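Local coordinates for extracellular solute-binding protein family 1 (Kribbella flavida, PDB 5IXP), which probably captures a solute, perhaps a sugar, outside the cell and delivers it to the membrane permease of an ABC transporter, at residues S89-K95 with S312-Y317; W223-T229 with N248-F252; A7-E11 with R33-T37; G151-K155 with E209-S213. One frame throughout, in Å; residues are numbered along the deposited sequence.

Interaction 1 of 4, residues S89-K95 with S312-Y317; sequences SRWLDWK and STVDAY. With FMT (formic acid), chain B.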
loop_
_atom_site.group_PDB
_atom_site.type_symbol
_atom_site.label_atom_id
_atom_site.label_comp_id
_atom_site.label_asym_id
_atom_site.label_seq_id
_atom_site.Cartn_x
_atom_site.Cartn_y
_atom_site.Cartn_z
ATOM N N SER A 89 -8.086 1.383 -19.468
ATOM C CA SER A 89 -6.892 0.644 -19.885
ATOM C C SER A 89 -5.582 1.386 -19.628
ATOM O O SER A 89 -4.507 0.787 -19.783
ATOM C CB SER A 89 -7.004 0.335 -21.366
ATOM O OG SER A 89 -7.303 1.537 -22.047
ATOM N N ARG A 90 -5.641 2.672 -19.279
ATOM C CA ARG A 90 -4.448 3.417 -18.889
ATOM C C ARG A 90 -3.797 2.817 -17.650
ATOM O O ARG A 90 -2.565 2.809 -17.532
ATOM C CB ARG A 90 -4.839 4.886 -18.645
ATOM C CG ARG A 90 -3.900 5.676 -17.777
ATOM C CD ARG A 90 -4.575 6.930 -17.206
ATOM N NE ARG A 90 -4.814 7.955 -18.222
ATOM C CZ ARG A 90 -5.281 9.171 -17.957
ATOM N NH1 ARG A 90 -5.453 10.043 -18.941
ATOM N NH2 ARG A 90 -5.565 9.519 -16.701
ATOM N N TRP A 91 -4.604 2.305 -16.725
ATOM C CA TRP A 91 -4.140 1.840 -15.425
ATOM C C TRP A 91 -4.017 0.320 -15.381
ATOM O O TRP A 91 -4.673 -0.403 -16.134
ATOM C CB TRP A 91 -5.105 2.275 -14.322
ATOM C CG TRP A 91 -5.097 3.739 -13.965
ATOM C CD1 TRP A 91 -4.246 4.368 -13.097
ATOM C CD2 TRP A 91 -6.006 4.740 -14.430
ATOM N NE1 TRP A 91 -4.558 5.706 -13.009
ATOM C CE2 TRP A 91 -5.640 5.959 -13.812
ATOM C CE3 TRP A 91 -7.096 4.725 -15.304
ATOM C CZ2 TRP A 91 -6.316 7.155 -14.056
ATOM C CZ3 TRP A 91 -7.776 5.922 -15.544
ATOM C CH2 TRP A 91 -7.377 7.119 -14.921
ATOM N N LEU A 92 -3.168 -0.153 -14.464
ATOM C CA LEU A 92 -3.232 -1.540 -14.022
ATOM C C LEU A 92 -4.662 -1.882 -13.626
ATOM O O LEU A 92 -5.333 -1.096 -12.950
ATOM C CB LEU A 92 -2.292 -1.757 -12.833
ATOM C CG LEU A 92 -0.805 -1.611 -13.147
ATOM C CD1 LEU A 92 -0.020 -1.345 -11.886
ATOM C CD2 LEU A 92 -0.291 -2.880 -13.866
ATOM N N ASP A 93 -5.132 -3.055 -14.054
ATOM C CA ASP A 93 -6.532 -3.399 -13.820
ATOM C C ASP A 93 -6.869 -3.420 -12.328
ATOM O O ASP A 93 -7.950 -2.970 -11.924
ATOM C CB ASP A 93 -6.880 -4.735 -14.488
ATOM C CG ASP A 93 -5.926 -5.878 -14.111
ATOM O OD1 ASP A 93 -6.149 -7.003 -14.622
ATOM O OD2 ASP A 93 -4.962 -5.676 -13.330
ATOM N N TRP A 94 -5.946 -3.899 -11.488
ATOM C CA TRP A 94 -6.234 -3.932 -10.055
ATOM C C TRP A 94 -6.303 -2.532 -9.446
ATOM O O TRP A 94 -7.020 -2.325 -8.457
ATOM C CB TRP A 94 -5.203 -4.790 -9.316
ATOM C CG TRP A 94 -3.748 -4.415 -9.486
ATOM C CD1 TRP A 94 -2.865 -4.939 -10.395
ATOM C CD2 TRP A 94 -2.995 -3.496 -8.684
ATOM N NE1 TRP A 94 -1.621 -4.379 -10.227
ATOM C CE2 TRP A 94 -1.670 -3.496 -9.179
ATOM C CE3 TRP A 94 -3.313 -2.670 -7.601
ATOM C CZ2 TRP A 94 -0.668 -2.709 -8.629
ATOM C CZ3 TRP A 94 -2.310 -1.889 -7.047
ATOM C CH2 TRP A 94 -1.002 -1.913 -7.565
ATOM N N LYS A 95 -5.575 -1.563 -10.006
ATOM C CA LYS A 95 -5.693 -0.196 -9.514
ATOM C C LYS A 95 -7.086 0.357 -9.786
ATOM O O LYS A 95 -7.695 0.981 -8.910
ATOM C CB LYS A 95 -4.618 0.695 -10.150
ATOM C CG LYS A 95 -4.626 2.159 -9.646
ATOM C CD LYS A 95 -4.060 2.265 -8.234
ATOM C CE LYS A 95 -3.986 3.723 -7.761
ATOM N NZ LYS A 95 -3.398 3.870 -6.382
ATOM N N SER A 312 1.085 4.210 -11.514
ATOM C CA SER A 312 0.135 3.120 -11.690
ATOM C C SER A 312 -0.343 2.996 -13.131
ATOM O O SER A 312 -1.210 2.165 -13.414
ATOM C CB SER A 312 -1.063 3.292 -10.749
ATOM O OG SER A 312 -1.829 4.455 -11.050
ATOM N N THR A 313 0.208 3.795 -14.042
ATOM C CA THR A 313 -0.206 3.812 -15.439
ATOM C C THR A 313 0.779 2.992 -16.264
ATOM O O THR A 313 1.989 3.260 -16.244
ATOM C CB THR A 313 -0.266 5.250 -15.960
ATOM O OG1 THR A 313 0.963 5.923 -15.635
ATOM C CG2 THR A 313 -1.438 6.014 -15.329
ATOM N N VAL A 314 0.266 2.006 -17.005
ATOM C CA VAL A 314 1.170 1.020 -17.606
ATOM C C VAL A 314 2.079 1.646 -18.660
ATOM O O VAL A 314 3.201 1.165 -18.880
ATOM C CB VAL A 314 0.379 -0.165 -18.187
ATOM C CG1 VAL A 314 -0.335 -0.927 -17.074
ATOM C CG2 VAL A 314 -0.608 0.310 -19.252
ATOM N N ASP A 315 1.627 2.706 -19.338
ATOM C CA ASP A 315 2.477 3.323 -20.354
ATOM C C ASP A 315 3.750 3.898 -19.749
ATOM O O ASP A 315 4.777 3.963 -20.430
ATOM C CB ASP A 315 1.732 4.434 -21.097
ATOM C CG ASP A 315 0.696 3.906 -22.063
ATOM O OD1 ASP A 315 0.629 2.682 -22.251
ATOM O OD2 ASP A 315 -0.061 4.730 -22.633
ATOM N N ALA A 316 3.696 4.353 -18.494
ATOM C CA ALA A 316 4.887 4.904 -17.865
ATOM C C ALA A 316 5.989 3.862 -17.738
ATOM O O ALA A 316 7.169 4.225 -17.661
ATOM C CB ALA A 316 4.546 5.487 -16.485
ATOM N N TYR A 317 5.633 2.576 -17.724
ATOM C CA TYR A 317 6.637 1.524 -17.591
ATOM C C TYR A 317 7.432 1.324 -18.869
ATOM O O TYR A 317 8.421 0.587 -18.852
ATOM C CB TYR A 317 5.986 0.198 -17.185
ATOM C CG TYR A 317 5.136 0.264 -15.929
ATOM C CD1 TYR A 317 5.294 1.292 -14.999
ATOM C CD2 TYR A 317 4.176 -0.708 -15.674
ATOM C CE1 TYR A 317 4.515 1.348 -13.854
ATOM C CE2 TYR A 317 3.396 -0.663 -14.538
ATOM C CZ TYR A 317 3.565 0.369 -13.629
ATOM O OH TYR A 317 2.782 0.409 -12.492
HETATM C C FMT B . -4.221 8.317 -21.596
HETATM O O1 FMT B . -4.036 9.528 -21.511
HETATM O O2 FMT B . -3.670 7.489 -20.873
HETATM O O HOH W 1 -0.878 4.042 -19.210
#

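Interaction 2 of 4, residues W223-T229 with N248-F252; sequences WTKAFRT and NAGTF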
loop_
_atom_site.group_PDB
_atom_site.type_symbol
_atom_site.label_atom_id
_atom_site.label_comp_id
_atom_site.label_asym_id
_atom_site.label_seq_id
_atom_site.Cartn_x
_atom_site.Cartn_y
_atom_site.Cartn_z
ATOM N N TRP A 223 11.048 0.412 16.616
ATOM C CA TRP A 223 11.201 -0.040 15.235
ATOM C C TRP A 223 12.208 0.824 14.486
ATOM O O TRP A 223 13.126 0.311 13.836
ATOM C CB TRP A 223 9.830 -0.010 14.562
ATOM C CG TRP A 223 9.740 -0.446 13.142
ATOM C CD1 TRP A 223 9.606 -1.732 12.675
ATOM C CD2 TRP A 223 9.690 0.406 11.994
ATOM N NE1 TRP A 223 9.504 -1.725 11.301
ATOM C CE2 TRP A 223 9.555 -0.426 10.859
ATOM C CE3 TRP A 223 9.767 1.792 11.813
ATOM C CZ2 TRP A 223 9.484 0.083 9.567
ATOM C CZ3 TRP A 223 9.693 2.301 10.526
ATOM C CH2 TRP A 223 9.560 1.447 9.418
ATOM N N THR A 224 12.056 2.144 14.577
ATOM C CA THR A 224 12.976 3.058 13.904
ATOM C C THR A 224 14.417 2.808 14.335
ATOM O O THR A 224 15.312 2.661 13.494
ATOM C CB THR A 224 12.569 4.503 14.194
ATOM O OG1 THR A 224 11.224 4.698 13.760
ATOM C CG2 THR A 224 13.471 5.478 13.463
ATOM N N LYS A 225 14.662 2.753 15.648
ATOM C CA LYS A 225 16.024 2.544 16.131
ATOM C C LYS A 225 16.570 1.187 15.704
ATOM O O LYS A 225 17.779 1.041 15.502
ATOM C CB LYS A 225 16.074 2.668 17.655
ATOM C CG LYS A 225 15.573 4.009 18.207
ATOM C CD LYS A 225 15.786 5.158 17.223
ATOM C CE LYS A 225 14.727 6.249 17.401
ATOM N NZ LYS A 225 15.199 7.582 16.910
ATOM N N ALA A 226 15.700 0.190 15.541
ATOM C CA ALA A 226 16.175 -1.157 15.246
ATOM C C ALA A 226 16.831 -1.265 13.875
ATOM O O ALA A 226 17.538 -2.250 13.616
ATOM C CB ALA A 226 15.025 -2.147 15.357
ATOM N N PHE A 227 16.631 -0.277 12.995
ATOM C CA PHE A 227 17.324 -0.311 11.712
ATOM C C PHE A 227 18.828 -0.130 11.853
ATOM O O PHE A 227 19.560 -0.410 10.896
ATOM C CB PHE A 227 16.750 0.747 10.765
ATOM C CG PHE A 227 15.439 0.343 10.139
ATOM C CD1 PHE A 227 15.420 -0.418 8.973
ATOM C CD2 PHE A 227 14.225 0.701 10.727
ATOM C CE1 PHE A 227 14.211 -0.808 8.393
ATOM C CE2 PHE A 227 13.007 0.320 10.152
ATOM C CZ PHE A 227 13.002 -0.434 8.981
ATOM N N ARG A 228 19.309 0.316 13.015
ATOM C CA ARG A 228 20.737 0.438 13.269
ATOM C C ARG A 228 21.287 -0.757 14.039
ATOM O O ARG A 228 22.324 -0.640 14.697
ATOM C CB ARG A 228 21.032 1.745 14.010
ATOM C CG ARG A 228 21.035 2.985 13.109
ATOM C CD ARG A 228 19.999 4.008 13.540
ATOM N NE ARG A 228 19.912 4.149 14.993
ATOM C CZ ARG A 228 19.272 5.136 15.625
ATOM N NH1 ARG A 228 18.630 6.074 14.936
ATOM N NH2 ARG A 228 19.251 5.175 16.956
ATOM N N THR A 229 20.600 -1.897 13.975
ATOM C CA THR A 229 20.975 -3.121 14.671
ATOM C C THR A 229 20.773 -4.296 13.720
ATOM O O THR A 229 20.305 -4.135 12.586
ATOM C CB THR A 229 20.124 -3.357 15.925
ATOM O OG1 THR A 229 18.812 -3.781 15.522
ATOM C CG2 THR A 229 20.012 -2.089 16.776
ATOM N N ASN A 248 16.401 5.431 8.061
ATOM C CA ASN A 248 16.478 4.891 9.416
ATOM C C ASN A 248 17.789 4.149 9.652
ATOM O O ASN A 248 18.395 4.266 10.727
ATOM C CB ASN A 248 15.290 3.963 9.673
ATOM C CG ASN A 248 13.976 4.711 9.789
ATOM O OD1 ASN A 248 13.946 5.941 9.822
ATOM N ND2 ASN A 248 12.874 3.967 9.854
ATOM N N ALA A 249 18.241 3.368 8.667
ATOM C CA ALA A 249 19.477 2.617 8.850
ATOM C C ALA A 249 20.708 3.506 8.725
ATOM O O ALA A 249 21.725 3.243 9.379
ATOM C CB ALA A 249 19.549 1.468 7.845
ATOM N N GLY A 250 20.636 4.549 7.901
ATOM C CA GLY A 250 21.733 5.494 7.781
ATOM C C GLY A 250 23.036 4.830 7.374
ATOM O O GLY A 250 23.064 3.837 6.637
ATOM N N THR A 251 24.144 5.390 7.874
ATOM C CA THR A 251 25.456 4.867 7.510
ATOM C C THR A 251 25.665 3.449 8.035
ATOM O O THR A 251 26.410 2.673 7.426
ATOM C CB THR A 251 26.564 5.800 8.012
ATOM O OG1 THR A 251 26.571 5.826 9.442
ATOM C CG2 THR A 251 26.335 7.210 7.503
ATOM N N PHE A 252 25.011 3.086 9.143
ATOM C CA PHE A 252 25.062 1.700 9.600
ATOM C C PHE A 252 24.611 0.749 8.502
ATOM O O PHE A 252 25.198 -0.321 8.316
ATOM C CB PHE A 252 24.200 1.514 10.852
ATOM C CG PHE A 252 23.998 0.068 11.250
ATOM C CD1 PHE A 252 24.890 -0.562 12.108
ATOM C CD2 PHE A 252 22.904 -0.660 10.776
ATOM C CE1 PHE A 252 24.700 -1.890 12.479
ATOM C CE2 PHE A 252 22.712 -1.988 11.140
ATOM C CZ PHE A 252 23.608 -2.603 11.991
HETATM O O HOH W 2 17.066 4.855 13.241
HETATM O O HOH W 3 10.391 5.701 10.945
#

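Interaction 3 of 4, residues A7-E11 with R33-T37; sequences ATFNE and RRAAT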
loop_
_atom_site.group_PDB
_atom_site.type_symbol
_atom_site.label_atom_id
_atom_site.label_comp_id
_atom_site.label_asym_id
_atom_site.label_seq_id
_atom_site.Cartn_x
_atom_site.Cartn_y
_atom_site.Cartn_z
ATOM N N ALA A 7 -7.766 18.985 -2.886
ATOM C CA ALA A 7 -7.271 18.742 -1.535
ATOM C C ALA A 7 -6.352 17.527 -1.570
ATOM O O ALA A 7 -6.784 16.432 -1.944
ATOM C CB ALA A 7 -8.423 18.511 -0.558
ATOM N N THR A 8 -5.090 17.727 -1.203
ATOM C CA THR A 8 -4.107 16.655 -1.145
ATOM C C THR A 8 -3.517 16.589 0.256
ATOM O O THR A 8 -3.747 17.460 1.101
ATOM C CB THR A 8 -2.980 16.834 -2.184
ATOM O OG1 THR A 8 -2.217 18.011 -1.890
ATOM C CG2 THR A 8 -3.550 16.938 -3.595
ATOM N N PHE A 9 -2.746 15.534 0.492
ATOM C CA PHE A 9 -2.114 15.295 1.781
ATOM C C PHE A 9 -0.712 14.785 1.495
ATOM O O PHE A 9 -0.441 14.264 0.411
ATOM C CB PHE A 9 -2.914 14.281 2.630
ATOM C CG PHE A 9 -3.190 12.990 1.914
ATOM C CD1 PHE A 9 -2.267 11.947 1.942
ATOM C CD2 PHE A 9 -4.364 12.823 1.184
ATOM C CE1 PHE A 9 -2.512 10.755 1.252
ATOM C CE2 PHE A 9 -4.614 11.644 0.501
ATOM C CZ PHE A 9 -3.681 10.611 0.525
ATOM N N ASN A 10 0.179 14.936 2.474
ATOM C CA ASN A 10 1.593 14.634 2.267
ATOM C C ASN A 10 2.057 15.356 1.006
ATOM O O ASN A 10 1.680 16.512 0.800
ATOM C CB ASN A 10 1.826 13.123 2.202
ATOM C CG ASN A 10 1.525 12.430 3.532
ATOM O OD1 ASN A 10 1.691 13.020 4.607
ATOM N ND2 ASN A 10 1.082 11.176 3.463
ATOM N N GLU A 11 2.840 14.720 0.141
ATOM C CA GLU A 11 3.358 15.419 -1.039
ATOM C C GLU A 11 2.986 14.659 -2.307
ATOM O O GLU A 11 3.660 13.692 -2.690
ATOM C CB GLU A 11 4.868 15.622 -0.947
ATOM C CG GLU A 11 5.412 16.433 -2.128
ATOM C CD GLU A 11 4.663 17.751 -2.314
ATOM O OE1 GLU A 11 4.879 18.683 -1.509
ATOM O OE2 GLU A 11 3.833 17.847 -3.247
ATOM N N ARG A 33 -5.428 22.703 -1.489
ATOM C CA ARG A 33 -5.712 22.749 -0.065
ATOM C C ARG A 33 -4.992 21.583 0.603
ATOM O O ARG A 33 -5.114 20.439 0.152
ATOM C CB ARG A 33 -7.232 22.669 0.158
ATOM C CG ARG A 33 -7.689 22.572 1.584
ATOM C CD ARG A 33 -9.187 22.289 1.618
ATOM N NE ARG A 33 -9.951 23.303 0.897
ATOM C CZ ARG A 33 -11.237 23.177 0.571
ATOM N NH1 ARG A 33 -11.891 22.073 0.887
ATOM N NH2 ARG A 33 -11.865 24.151 -0.082
ATOM N N ARG A 34 -4.225 21.867 1.657
ATOM C CA ARG A 34 -3.476 20.825 2.362
ATOM C C ARG A 34 -3.822 20.887 3.840
ATOM O O ARG A 34 -3.423 21.835 4.521
ATOM C CB ARG A 34 -1.964 20.994 2.181
ATOM C CG ARG A 34 -1.485 20.888 0.761
ATOM C CD ARG A 34 0.037 20.921 0.716
ATOM N NE ARG A 34 0.505 20.867 -0.660
ATOM C CZ ARG A 34 1.703 20.430 -1.027
ATOM N NH1 ARG A 34 2.575 20.005 -0.114
ATOM N NH2 ARG A 34 2.022 20.410 -2.313
ATOM N N ALA A 35 -4.532 19.877 4.342
ATOM C CA ALA A 35 -4.656 19.731 5.787
ATOM C C ALA A 35 -3.277 19.498 6.409
ATOM O O ALA A 35 -2.341 19.019 5.753
ATOM C CB ALA A 35 -5.593 18.572 6.140
ATOM N N ALA A 36 -3.155 19.844 7.696
ATOM C CA ALA A 36 -1.865 19.720 8.371
ATOM C C ALA A 36 -1.418 18.270 8.488
ATOM O O ALA A 36 -0.213 17.992 8.485
ATOM C CB ALA A 36 -1.929 20.349 9.763
ATOM N N THR A 37 -2.360 17.341 8.626
ATOM C CA THR A 37 -2.036 15.932 8.788
ATOM C C THR A 37 -2.968 15.106 7.920
ATOM O O THR A 37 -4.036 15.559 7.501
ATOM C CB THR A 37 -2.186 15.462 10.243
ATOM O OG1 THR A 37 -3.569 15.534 10.611
ATOM C CG2 THR A 37 -1.349 16.322 11.201
HETATM O O HOH W 4 -6.178 18.474 2.469
HETATM O O HOH W 5 -0.775 16.315 4.956
#

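Interaction 4 of 4, residues G151-K155 with E209-S213; sequences GRRFK and EDGLS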
loop_
_atom_site.group_PDB
_atom_site.type_symbol
_atom_site.label_atom_id
_atom_site.label_comp_id
_atom_site.label_asym_id
_atom_site.label_seq_id
_atom_site.Cartn_x
_atom_site.Cartn_y
_atom_site.Cartn_z
ATOM N N GLY A 151 13.223 -18.512 6.713
ATOM C CA GLY A 151 13.421 -17.822 7.979
ATOM C C GLY A 151 13.858 -18.748 9.100
ATOM O O GLY A 151 14.680 -18.377 9.941
ATOM N N ARG A 152 13.291 -19.952 9.150
ATOM C CA ARG A 152 13.704 -20.907 10.174
ATOM C C ARG A 152 15.135 -21.371 9.941
ATOM O O ARG A 152 15.912 -21.506 10.895
ATOM C CB ARG A 152 12.735 -22.088 10.209
ATOM C CG ARG A 152 11.345 -21.685 10.687
ATOM C CD ARG A 152 10.477 -22.878 10.998
ATOM N NE ARG A 152 10.434 -23.808 9.870
ATOM C CZ ARG A 152 9.552 -23.744 8.879
ATOM N NH1 ARG A 152 8.623 -22.787 8.867
ATOM N NH2 ARG A 152 9.598 -24.639 7.898
ATOM N N ARG A 153 15.494 -21.623 8.678
ATOM C CA ARG A 153 16.881 -21.907 8.332
ATOM C C ARG A 153 17.794 -20.776 8.791
ATOM O O ARG A 153 18.837 -21.014 9.418
ATOM C CB ARG A 153 16.988 -22.133 6.820
ATOM C CG ARG A 153 18.399 -22.137 6.277
ATOM C CD ARG A 153 18.435 -22.207 4.746
ATOM N NE ARG A 153 19.783 -21.933 4.251
ATOM C CZ ARG A 153 20.127 -21.882 2.966
ATOM N NH1 ARG A 153 19.218 -22.080 2.018
ATOM N NH2 ARG A 153 21.386 -21.623 2.630
ATOM N N PHE A 154 17.412 -19.533 8.483
ATOM C CA PHE A 154 18.161 -18.365 8.939
ATOM C C PHE A 154 18.270 -18.339 10.455
ATOM O O PHE A 154 19.363 -18.168 11.008
ATOM C CB PHE A 154 17.485 -17.081 8.430
ATOM C CG PHE A 154 18.114 -15.808 8.946
ATOM C CD1 PHE A 154 19.175 -15.220 8.269
ATOM C CD2 PHE A 154 17.641 -15.193 10.100
ATOM C CE1 PHE A 154 19.764 -14.050 8.738
ATOM C CE2 PHE A 154 18.224 -14.027 10.575
ATOM C CZ PHE A 154 19.286 -13.452 9.891
ATOM N N LYS A 155 17.136 -18.484 11.143
ATOM C CA LYS A 155 17.112 -18.343 12.596
ATOM C C LYS A 155 18.004 -19.377 13.267
ATOM O O LYS A 155 18.653 -19.086 14.283
ATOM C CB LYS A 155 15.675 -18.468 13.097
ATOM C CG LYS A 155 15.494 -18.125 14.553
ATOM C CD LYS A 155 15.873 -16.689 14.809
ATOM C CE LYS A 155 15.715 -16.338 16.276
ATOM N NZ LYS A 155 16.857 -15.511 16.738
ATOM N N GLU A 209 6.301 -18.220 17.075
ATOM C CA GLU A 209 6.766 -19.238 18.013
ATOM C C GLU A 209 8.143 -19.763 17.632
ATOM O O GLU A 209 8.884 -20.247 18.496
ATOM C CB GLU A 209 5.759 -20.382 18.088
ATOM C CG GLU A 209 4.444 -19.974 18.704
ATOM C CD GLU A 209 3.382 -21.038 18.562
ATOM O OE1 GLU A 209 3.591 -21.990 17.776
ATOM O OE2 GLU A 209 2.340 -20.918 19.242
ATOM N N ASP A 210 8.504 -19.683 16.360
ATOM C CA ASP A 210 9.821 -20.099 15.908
ATOM C C ASP A 210 10.851 -18.978 15.997
ATOM O O ASP A 210 11.976 -19.152 15.520
ATOM C CB ASP A 210 9.741 -20.636 14.476
ATOM C CG ASP A 210 8.895 -21.898 14.374
ATOM O OD1 ASP A 210 8.809 -22.634 15.380
ATOM O OD2 ASP A 210 8.320 -22.157 13.292
ATOM N N GLY A 211 10.499 -17.845 16.606
ATOM C CA GLY A 211 11.445 -16.765 16.797
ATOM C C GLY A 211 11.688 -15.912 15.577
ATOM O O GLY A 211 12.684 -15.183 15.527
ATOM N N LEU A 212 10.803 -15.967 14.585
ATOM C CA LEU A 212 11.053 -15.267 13.330
ATOM C C LEU A 212 10.724 -13.783 13.394
ATOM O O LEU A 212 11.133 -13.044 12.493
ATOM C CB LEU A 212 10.259 -15.924 12.199
ATOM C CG LEU A 212 10.947 -17.058 11.420
ATOM C CD1 LEU A 212 11.777 -17.969 12.285
ATOM C CD2 LEU A 212 9.950 -17.852 10.593
ATOM N N SER A 213 10.021 -13.325 14.427
ATOM C CA SER A 213 9.586 -11.937 14.516
ATOM C C SER A 213 10.461 -11.149 15.480
ATOM O O SER A 213 10.783 -11.622 16.570
ATOM C CB SER A 213 8.131 -11.837 14.979
ATOM O OG SER A 213 7.771 -10.476 15.178
HETATM O O HOH W 6 7.765 -21.077 10.949
#

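Interaction 1 of 4, residues S89-K95 with S312-Y317
A single backbone bridge, closed by two hydrogen bonds, joins the turn leading into helix 93-98 to the loop after strand 310-311, a buried contact between parts of the chain more than 200 residues apart. Val314 N donates to Arg90 O (3.0 Å), and Leu92 N donates to Ser312 O (3.2 Å); the two bonds flank the pair Trp91 and Thr313, whose CA atoms lie 4.4 Å apart. A water takes a bond from Asp315 N and gives one to Arg90 O, so this carbonyl serves two donors. Methyl CG2 of Thr313 lies over the five-membered ring of Trp91, a CH-pi contact 4.2 Å from the centroid, while indole NE1 reaches Gly110 O in strand 108-121. Leu92, the N-cap residue, is held by its backbone here and leaves its side chain for packing: CD2 meets Val314 CG1 at 3.8 Å and CD1 comes 3.4 Å from Tyr317 OH, which bonds to Pro311 O. Ser312, small enough for this crowded place, turns its OG to Thr111 O. At the margin Arg90 binds a formate, probably from the crystallisation liquor, and Ala292 O. Main-chain bonds fix the alignment, aliphatic and aromatic groups pack round them, and one water completes the bonding of the Arg90 carbonyl.

Interaction 2 of 4, residues W223-T229 with N248-F252
Asn248 loses most surface here, 113 Å², followed by Phe252 with 73 Å² and Phe227 with 62 Å². At the C-terminal end of helix 241-249, Asn248 points toward the end of helix 221-226: its CB rests 3.6 Å from Phe227 CD2, and its ND2 lies 3.7 Å from Trp223 CZ3. The amide suits this half-open place because ND2 can donate to a water that also bonds Thr224 OG1, a hydroxyl bonded to Ser220 O as well; a second water donates to both Thr224 O and Asn248 O. Phe227 lies within a type I turn from Ala226 to Thr229 and is buried, its CB 4.1 Å from Ala249 CB and its ring edge-to-face with Phe232. Past the positive-phi Gly250, the chain bends and Phe252 lays a ring face against the turn, CE2 being 3.5 Å from Arg228 C. The aliphatic part of Arg228 fills the outer margin, with CD 3.2 Å from Asn248 O. Direct contact is therefore by van der Waals packing, and polar groups of the two segments are bridged by two waters rather than bonded directly.

Interaction 3 of 4, residues A7-E11 with R33-T37
A salt bridge joins Glu11 and Arg34, with Arg34 NH1 3.0 Å from Glu11 OE1; weaker bonds run from Arg34 NH2 to Glu11 OE1 (3.4 Å) and OE2 (3.3 Å). Arginine suits the place because its long side chain spans the gap beyond the strand ends and still has NE for a salt bridge with Glu32, while Glu11 OE2 also takes a bond from Gly13 N. In the backbone, Thr8 N donates to Arg33 O at 3.0 Å, and Ala7 CA approaches the same carbonyl at 3.2 Å in a CA-H...O contact. Beyond this the chains diverge and water fills the space: one molecule bonds Thr8 O and Ala35 N, another Asn10 N and Ala35 O. Packing is modest. Ala7 and Arg33 share a face of the sheet, Ala7 CB lying 4.4 Å from Arg33 CB, and the small Ala7 leaves room for His41 of helix 38-51; the side chain of Thr8 meets Tyr18 of helix 15-24, and Phe9 packs among Phe12, His41 and Trp65. Strands 2-8 and 28-34 run parallel with helix 15-24 between them in sequence, the beta-alpha-beta crossover that begins the first lobe in periplasmic-binding-protein folds.

Interaction 4 of 4, residues G151-K155 with E209-S213
A Schellman motif ends helix 195-209, and the turn it forms packs against the side of helix 144-157. Gly211 is the C-prime residue: with phi of 79° it takes a conformation that a glycine adopts without strain, its N bonding to Thr208 O while Leu212 N reaches back to Ala207 O. The lack of a side chain matters twice, because a CB at this position would come about 3.3 Å from Lys155 CE. Gly151 has ordinary helical angles, but a CB there would sit 3.2 Å from Leu212 CD2, so its reason is room alone. Both glycines therefore let the backbones approach, Gly151 and Leu212 having CA atoms 6.4 Å apart. Leu212 supplies the apolar core: its CD1 lies 3.8 Å from Gly151 O, 4.0 Å from Lys155 CB and 4.1 Å from Arg152 CG. Lys155 lays its methylene chain along the turn, CG 3.8 Å from Asp210 O and CE 3.3 Å from Gly211 O, and carries its ammonium on to Ser161 O and Met158 O. On the exposed margin Arg152 CD is 3.2 Å from Asp210 OD2, but the charged groups do not form a salt bridge, Arg152 NE being 4.3 Å from that oxygen; a water accepts from Arg152 NH1 and donates to Asp210 OD2. Close fit of leucine, glycines and aliphatic chains thus makes the contact, with charge attraction mediated by solvent at its edge.

Overall arrangement
From the N terminus, interaction 3 closes first, a short loop of one beta-alpha-beta unit in the lobe that holds strands 2-8, 28-34 and 58-62. Interaction 1 then opens at 89-95 and closes only at 312-317, so its long loop contains both interactions 4 and 2, which follow one another without crossing. Interaction 4 ties helix 144-157 to the turn after helix 195-209; interaction 2 ties the ends of helices 221-226 and 241-249. Their centres are about 21 Å apart, whereas interaction 1 lies on the opposite side of the chain's centre from both, about 34 Å from interaction 2 and 37 Å from interaction 4, centre to centre.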